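PAN2-PAN3 deadenylation complex catalytic subunit pan2 (Neurospora crassa, PDB 4CZW) is the catalytic exonuclease subunit of the PAN complex, probably shortening the poly(A) tails of mRNA, here seen as its ubiquitin-protease-like and nuclease domains. Local coordinates at residues L92-G97 / D404-L409. Sequence-based numbering, arbitrary orientation.
Sequences LQKGEG and DWKTRL
Q93 and W405 meet through the amide end of the glutamine: NE2 lies 3.7 Å from CZ2 at the six-membered end of the indole, approaching it obliquely. The two side chains come from opposite directions, and their amide and ring planes differ by 23°. No hydrogen bond crosses the gap; NE2 instead bonds to D90 OD1, one turn back on the same helix, which would help hold the amide beside the indole. Alongside, K94 and K406 reach toward each other tip to tip, their like-charged NZ atoms 3.7 Å apart. K406 gets there fully stretched, with CG anti to the backbone N (chi1 -167°). K94 NZ makes a weak hydrogen bond to N541 OD1 and a long, weak ion pair with D90, which would probably offset its charge in part. K406 also packs its CB over one face of the W405 ring, 3.9 Å above the plane. The contact thus joins the end of helix 81-94, in the pseudo-protease domain, to the short helix 404-407 that follows strand 385-394. Helix 61-71 contributes L68 to both Q93 and W405, and H70, a zinc ligand whose side chain lies about 8 Å from that of W405; helix 529-541 of the exonuclease domain packs W537 and N541 against the indole.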
loop_
_atom_site.group_PDB
_atom_site.type_symbol
_atom_site.label_atom_id
_atom_site.label_comp_id
_atom_site.label_asym_id
_atom_site.label_seq_id
_atom_site.Cartn_x
_atom_site.Cartn_y
_atom_site.Cartn_z
ATOM N N LEU A 92 6.491 -2.981 0.693
ATOM C CA LEU A 92 7.177 -2.223 1.733
ATOM C C LEU A 92 7.876 -3.132 2.739
ATOM O O LEU A 92 8.790 -2.702 3.442
ATOM C CB LEU A 92 6.194 -1.301 2.456
ATOM C CG LEU A 92 5.599 -0.171 1.614
ATOM C CD1 LEU A 92 4.628 0.664 2.435
ATOM C CD2 LEU A 92 6.702 0.700 1.035
ATOM N N GLN A 93 7.448 -4.389 2.808
ATOM C CA GLN A 93 8.053 -5.342 3.734
ATOM C C GLN A 93 9.025 -6.276 3.016
ATOM O O GLN A 93 9.902 -6.868 3.643
ATOM C CB GLN A 93 6.973 -6.152 4.459
ATOM C CG GLN A 93 6.171 -7.081 3.567
ATOM C CD GLN A 93 5.097 -7.835 4.328
ATOM O OE1 GLN A 93 4.861 -7.579 5.509
ATOM N NE2 GLN A 93 4.440 -8.772 3.654
ATOM N N LYS A 94 8.868 -6.403 1.700
ATOM C CA LYS A 94 9.789 -7.201 0.895
ATOM C C LYS A 94 10.930 -6.353 0.349
ATOM O O LYS A 94 12.057 -6.829 0.217
ATOM C CB LYS A 94 9.062 -7.874 -0.272
ATOM C CG LYS A 94 8.168 -9.040 0.101
ATOM C CD LYS A 94 7.854 -9.877 -1.132
ATOM C CE LYS A 94 6.772 -10.903 -0.854
ATOM N NZ LYS A 94 7.048 -11.687 0.379
ATOM N N GLY A 95 10.618 -5.099 0.030
ATOM C CA GLY A 95 11.548 -4.193 -0.624
ATOM C C GLY A 95 12.931 -4.114 -0.010
ATOM O O GLY A 95 13.093 -3.743 1.152
ATOM N N GLU A 96 13.934 -4.469 -0.807
ATOM C CA GLU A 96 15.322 -4.430 -0.368
ATOM C C GLU A 96 15.985 -3.131 -0.813
ATOM O O GLU A 96 17.078 -2.792 -0.360
ATOM C CB GLU A 96 16.088 -5.634 -0.916
ATOM C CG GLU A 96 15.520 -6.978 -0.486
ATOM C CD GLU A 96 16.083 -8.134 -1.290
ATOM O OE1 GLU A 96 16.590 -7.893 -2.406
ATOM O OE2 GLU A 96 16.018 -9.284 -0.807
ATOM N N GLY A 97 15.312 -2.408 -1.703
ATOM C CA GLY A 97 15.824 -1.151 -2.216
ATOM C C GLY A 97 15.410 0.036 -1.370
ATOM O O GLY A 97 14.704 -0.122 -0.375
ATOM N N ASP A 404 -0.259 -16.821 8.078
ATOM C CA ASP A 404 -1.134 -17.806 7.451
ATOM C C ASP A 404 -1.561 -17.378 6.049
ATOM O O ASP A 404 -1.916 -18.218 5.220
ATOM C CB ASP A 404 -2.368 -18.060 8.316
ATOM C CG ASP A 404 -2.016 -18.562 9.702
ATOM O OD1 ASP A 404 -0.888 -19.069 9.885
ATOM O OD2 ASP A 404 -2.868 -18.455 10.609
ATOM N N TRP A 405 -1.527 -16.074 5.788
ATOM C CA TRP A 405 -1.861 -15.556 4.467
ATOM C C TRP A 405 -0.850 -16.053 3.439
ATOM O O TRP A 405 -1.185 -16.274 2.276
ATOM C CB TRP A 405 -1.905 -14.024 4.472
ATOM C CG TRP A 405 -0.572 -13.371 4.711
ATOM C CD1 TRP A 405 -0.037 -13.014 5.913
ATOM C CD2 TRP A 405 0.393 -12.994 3.717
ATOM N NE1 TRP A 405 1.199 -12.441 5.732
ATOM C CE2 TRP A 405 1.485 -12.417 4.395
ATOM C CE3 TRP A 405 0.437 -13.091 2.323
ATOM C CZ2 TRP A 405 2.611 -11.938 3.724
ATOM C CZ3 TRP A 405 1.555 -12.614 1.659
ATOM C CH2 TRP A 405 2.626 -12.046 2.360
ATOM N N LYS A 406 0.388 -16.232 3.885
ATOM C CA LYS A 406 1.454 -16.730 3.026
ATOM C C LYS A 406 1.492 -18.254 3.058
ATOM O O LYS A 406 1.670 -18.903 2.028
ATOM C CB LYS A 406 2.800 -16.147 3.460
ATOM C CG LYS A 406 3.930 -16.349 2.466
ATOM C CD LYS A 406 5.160 -15.560 2.888
ATOM C CE LYS A 406 6.277 -15.677 1.867
ATOM N NZ LYS A 406 7.454 -14.848 2.249
ATOM N N THR A 407 1.315 -18.815 4.251
ATOM C CA THR A 407 1.322 -20.261 4.443
ATOM C C THR A 407 0.197 -20.939 3.666
ATOM O O THR A 407 0.423 -21.922 2.958
ATOM C CB THR A 407 1.195 -20.627 5.936
ATOM O OG1 THR A 407 2.346 -20.153 6.645
ATOM C CG2 THR A 407 1.083 -22.133 6.113
ATOM N N ARG A 408 -1.015 -20.409 3.795
ATOM C CA ARG A 408 -2.163 -20.956 3.082
ATOM C C ARG A 408 -2.621 -20.013 1.974
ATOM O O ARG A 408 -3.813 -19.737 1.831
ATOM C CB ARG A 408 -3.311 -21.241 4.051
ATOM C CG ARG A 408 -2.992 -22.316 5.078
ATOM C CD ARG A 408 -4.234 -22.750 5.838
ATOM N NE ARG A 408 -4.812 -21.663 6.622
ATOM C CZ ARG A 408 -4.459 -21.375 7.870
ATOM N NH1 ARG A 408 -3.525 -22.093 8.480
ATOM N NH2 ARG A 408 -5.038 -20.367 8.509
ATOM N N LEU A 409 -1.661 -19.526 1.195
ATOM C CA LEU A 409 -1.943 -18.652 0.061
ATOM C C LEU A 409 -2.784 -19.363 -0.996
ATOM O O LEU A 409 -2.482 -20.490 -1.384
ATOM C CB LEU A 409 -0.633 -18.155 -0.556
ATOM C CG LEU A 409 -0.714 -17.379 -1.873
ATOM C CD1 LEU A 409 -1.397 -16.038 -1.670
ATOM C CD2 LEU A 409 0.674 -17.196 -2.469
#